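Transcriptional repressor, TetR family (Thermus thermophilus, PDB 3ANP) represses transcription of fatty acid degradation genes as a TetR-family regulator that binds DNA and takes up acyl-CoA such as lauroyl-CoA. Local coordinates at the interface of chains A and B. Residues are numbered along the deposited sequence; one frame, centred on the assembly and turned at random. Chains: chain A/B, Transcriptional repressor, TetR family.

Contact 1: the interface of chains A and B. Residues chain A 144-145, 189-192, 196; chain B 192-194.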
# COMPACT_ATOMS: atom_id res chain seq x y z
N VAL A 144 12.27 -4.17 24.65
CA VAL A 144 12.00 -2.83 24.17
C VAL A 144 10.92 -2.76 23.08
O VAL A 144 10.59 -1.67 22.61
CB VAL A 144 13.29 -2.13 23.65
CG1 VAL A 144 14.31 -2.06 24.78
CG2 VAL A 144 13.88 -2.90 22.46
N LEU A 145 10.35 -3.91 22.72
CA LEU A 145 9.31 -3.94 21.69
C LEU A 145 7.97 -4.30 22.33
O LEU A 145 7.92 -5.19 23.18
CB LEU A 145 9.64 -4.97 20.60
CG LEU A 145 8.99 -4.69 19.24
CD1 LEU A 145 9.68 -3.49 18.60
CD2 LEU A 145 9.09 -5.93 18.31
N LEU A 189 6.87 4.13 12.17
CA LEU A 189 6.30 2.92 12.74
C LEU A 189 7.09 2.40 13.93
O LEU A 189 6.52 1.91 14.91
CB LEU A 189 6.17 1.81 11.69
CG LEU A 189 5.12 0.76 12.07
CD1 LEU A 189 3.73 1.35 11.78
CD2 LEU A 189 5.32 -0.54 11.26
N LEU A 190 8.42 2.49 13.86
CA LEU A 190 9.23 2.00 14.97
C LEU A 190 9.11 2.88 16.23
O LEU A 190 8.85 2.37 17.32
CB LEU A 190 10.69 1.89 14.55
CG LEU A 190 11.70 1.29 15.55
CD1 LEU A 190 11.36 -0.17 15.79
CD2 LEU A 190 13.12 1.40 14.99
N GLU A 191 9.28 4.19 16.06
CA GLU A 191 9.22 5.11 17.21
C GLU A 191 7.86 5.73 17.47
O GLU A 191 7.54 6.06 18.62
CB GLU A 191 10.23 6.25 17.02
CG GLU A 191 11.65 5.79 16.79
CD GLU A 191 12.58 6.95 16.47
OE1 GLU A 191 12.23 7.77 15.59
OE2 GLU A 191 13.66 7.03 17.08
N GLY A 192 7.07 5.90 16.42
CA GLY A 192 5.76 6.53 16.57
C GLY A 192 5.86 8.04 16.37
O GLY A 192 6.96 8.60 16.34
N ARG A 196 9.67 10.97 22.24
CA ARG A 196 10.31 10.02 23.14
C ARG A 196 11.35 10.71 24.02
O ARG A 196 11.75 11.84 23.77
CB ARG A 196 10.97 8.89 22.34
CG ARG A 196 9.96 7.87 21.81
CD ARG A 196 10.58 6.72 21.02
NE ARG A 196 9.47 5.85 20.65
CZ ARG A 196 9.00 4.87 21.42
NH1 ARG A 196 9.57 4.62 22.59
NH2 ARG A 196 7.92 4.21 21.05
N GLY B 192 4.14 3.87 18.18
CA GLY B 192 5.35 3.19 17.76
C GLY B 192 5.38 1.77 18.28
O GLY B 192 4.63 1.40 19.20
N MSE B 193 6.26 0.97 17.68
CA MSE B 193 6.43 -0.42 18.06
C MSE B 193 7.26 -0.54 19.33
O MSE B 193 7.06 -1.47 20.09
CB MSE B 193 7.12 -1.18 16.92
CG MSE B 193 6.26 -1.27 15.68
SE MSE B 193 7.18 -2.30 14.32
CE MSE B 193 8.06 -3.55 15.50
N LEU B 194 8.15 0.42 19.57
CA LEU B 194 9.00 0.41 20.76
C LEU B 194 8.14 0.76 21.98
O LEU B 194 7.26 1.61 21.90
CB LEU B 194 10.13 1.44 20.61
CG LEU B 194 11.15 1.15 19.50
CD1 LEU B 194 12.11 2.32 19.35
CD2 LEU B 194 11.93 -0.12 19.85
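This is a two-fold interface between identical chains, in which the segment after the last helix of chain B docks on the end of helix 178-191 of chain A and ties the two subunits together. B:Met193, a selenomethionine, and B:Leu194 present their backbone nitrogens to that helix end. B:Met193 N donates to A:Leu189 O at 2.9 Å, and B:Leu194 N donates to A:Leu190 O at 3.1 Å. On the other side of the segment, B:Leu194 pairs with A:Leu145 as an antiparallel beta bridge.

The side chain of B:Met193 bends at its third torsion (chi3 35°). Its methyl, B:Met193 CE, turns to A:Leu145 CD1, a tight contact of 3.5 Å, while SE lies by A:Leu189 CD2. B:Leu194 crosses A:Leu190 obliquely, with B:Leu194 CG 3.9 Å from A:Leu190 CD1. The two glycines, A:Gly192 and B:Gly192, meet through their CA atoms.

A:Arg196 lies across B:Leu194. Its extended chain brings one guanidinium face over B:Leu194 CB, toward the rim. A:Arg196 NH2 reaches B:Leu194 O at 2.8 Å, from above the carbonyl plane. NE and NH2 both grip A:Glu191 O side-on, with A:Arg196 NE on a lone pair of A:Glu191 O at 2.8 Å, which fixes the rotation of the group. An alanine here would probably leave B:Leu194 O and A:Glu191 O without these donors and uncover one side of B:Leu194. The site holds the C-terminal segment of one subunit against the other and so helps to join the dimer.

Contact 2: the interface of chains A and B. Residues chain A 111-114, 116, 119; chain B 109, 171-172.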
# COMPACT_ATOMS: atom_id res chain seq x y z
N LEU A 111 0.86 -7.70 -6.90
CA LEU A 111 0.39 -7.83 -5.53
C LEU A 111 -1.01 -7.20 -5.41
O LEU A 111 -1.68 -7.36 -4.40
CB LEU A 111 1.36 -7.13 -4.56
CG LEU A 111 2.65 -7.92 -4.36
CD1 LEU A 111 3.81 -7.01 -4.02
CD2 LEU A 111 2.40 -8.96 -3.26
N LEU A 112 -1.44 -6.50 -6.45
CA LEU A 112 -2.75 -5.86 -6.46
C LEU A 112 -3.66 -6.50 -7.51
O LEU A 112 -4.71 -5.96 -7.85
CB LEU A 112 -2.62 -4.36 -6.77
CG LEU A 112 -1.70 -3.51 -5.87
CD1 LEU A 112 -1.59 -2.11 -6.42
CD2 LEU A 112 -2.24 -3.49 -4.45
N ASN A 113 -3.25 -7.66 -8.02
CA ASN A 113 -4.06 -8.33 -9.03
C ASN A 113 -5.48 -8.59 -8.51
O ASN A 113 -5.66 -9.12 -7.41
CB ASN A 113 -3.40 -9.66 -9.42
CG ASN A 113 -3.91 -10.19 -10.74
OD1 ASN A 113 -5.09 -10.52 -10.88
ND2 ASN A 113 -3.02 -10.26 -11.73
N PRO A 114 -6.51 -8.21 -9.28
CA PRO A 114 -7.90 -8.44 -8.83
C PRO A 114 -8.13 -9.91 -8.52
O PRO A 114 -8.90 -10.25 -7.62
CB PRO A 114 -8.72 -7.95 -10.01
CG PRO A 114 -7.90 -6.83 -10.54
CD PRO A 114 -6.49 -7.40 -10.50
N PRO A 116 -7.61 -12.99 -6.69
CA PRO A 116 -7.04 -13.33 -5.38
C PRO A 116 -6.02 -14.46 -5.36
O PRO A 116 -5.14 -14.50 -4.51
CB PRO A 116 -8.28 -13.67 -4.54
CG PRO A 116 -9.37 -12.85 -5.18
CD PRO A 116 -9.08 -13.06 -6.65
N ALA A 119 -2.87 -12.70 -6.46
CA ALA A 119 -2.40 -11.74 -5.45
C ALA A 119 -1.74 -12.52 -4.33
O ALA A 119 -0.69 -12.12 -3.82
CB ALA A 119 -3.56 -10.90 -4.89
N TYR B 109 -8.84 1.13 -6.28
CA TYR B 109 -7.91 0.80 -7.35
C TYR B 109 -7.54 2.00 -8.22
O TYR B 109 -6.44 2.07 -8.74
CB TYR B 109 -8.47 -0.32 -8.25
CG TYR B 109 -8.22 -1.72 -7.71
CD1 TYR B 109 -9.28 -2.52 -7.30
CD2 TYR B 109 -6.93 -2.23 -7.62
CE1 TYR B 109 -9.06 -3.81 -6.81
CE2 TYR B 109 -6.70 -3.52 -7.13
CZ TYR B 109 -7.77 -4.30 -6.73
OH TYR B 109 -7.55 -5.59 -6.28
N ALA B 171 -10.62 -6.50 -1.13
CA ALA B 171 -10.31 -7.32 -2.29
C ALA B 171 -9.95 -8.77 -1.99
O ALA B 171 -10.24 -9.66 -2.79
CB ALA B 171 -9.17 -6.68 -3.09
N TYR B 172 -9.33 -9.01 -0.84
CA TYR B 172 -8.86 -10.35 -0.54
C TYR B 172 -9.28 -11.05 0.73
O TYR B 172 -9.54 -12.25 0.73
CB TYR B 172 -7.32 -10.33 -0.60
CG TYR B 172 -6.78 -9.64 -1.83
CD1 TYR B 172 -6.00 -8.48 -1.74
CD2 TYR B 172 -7.09 -10.12 -3.11
CE1 TYR B 172 -5.56 -7.81 -2.89
CE2 TYR B 172 -6.65 -9.45 -4.26
CZ TYR B 172 -5.89 -8.30 -4.14
OH TYR B 172 -5.53 -7.61 -5.28
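B:Tyr172 points its hydroxyl into the loop of chain A that leads to helix 116-125, at the dimer interface of this TetR-family repressor. The phenol B:Tyr172 OH donates to A:Asn113 O at 2.6 Å. The donor stands well above the carbonyl plane, 61° out of it, and not on a lone pair. Seen from the tyrosine, the same oxygen sits at the ring edge, in the ring plane. B:Tyr172 OH also passes 3.2 Å from A:Leu112 O, beside that carbonyl, and could at most share its hydrogen there.

The flat side of B:Tyr172 is packed as well. A:Ala119 CB, from helix 116-125, sits over a ring face, 3.5 Å from B:Tyr172 CE2, in a CH-pi contact. A:Pro116, at the start of the same helix, crosses the tyrosine obliquely. A:Pro116 CA is 3.9 Å from B:Tyr172 CD2, and its ring carbons CB and CG lie near the same atom.

B:Tyr109 comes from the end of helix 101-110 and adds a second phenol. Its ring carbon CE2 and its hydroxyl both approach A:Leu112 O. The bond from B:Tyr109 OH to A:Leu112 O is weak, at 3.3 Å. B:Tyr109 OH also lies beside A:Pro114 CA, 3.8 Å away.

Within chain B, the two phenols lean toward each other. As an alternative use of its one hydrogen, B:Tyr109 OH makes a weak hydrogen bond to B:Tyr172 OH, 3.0 Å long, and may help to orient it. B:Ala171 places CB over the centre of the B:Tyr172 ring, 3.6 Å above its plane. A:Ala119 CB packs against the opposite face, and the two methyls probably limit tilting of the ring. B:Tyr172 carries CG anti to its own carbonyl carbon (chi1 -48°), which lays the ring beside the B:Ala171 methyl with its hydroxyl toward chain A.

On the chain A side, A:Leu111, A:Leu112 and A:Ala119 also line the dodecyl-CoA pocket, so the loop and helix that receive B:Tyr172 are shared with ligand binding.

Contacts 1 and 2 belong to the same two-fold interface, and the centres of their C-alpha atoms are about 30 Å apart. They share no residues. Contact 1 uses the end of helix 178-191, the segment that follows it and the 144-145 loop, while contact 2 uses helices 101-110 and 116-125, the 111-114 loop and the end of helix 151-171. Each has a twin with the chains exchanged, so the subunits are joined at several separated places. This spacing probably helps to fix their relative orientation. Contact 2 borders the acyl-CoA pocket, and ligand binding could therefore be felt by the partner subunit.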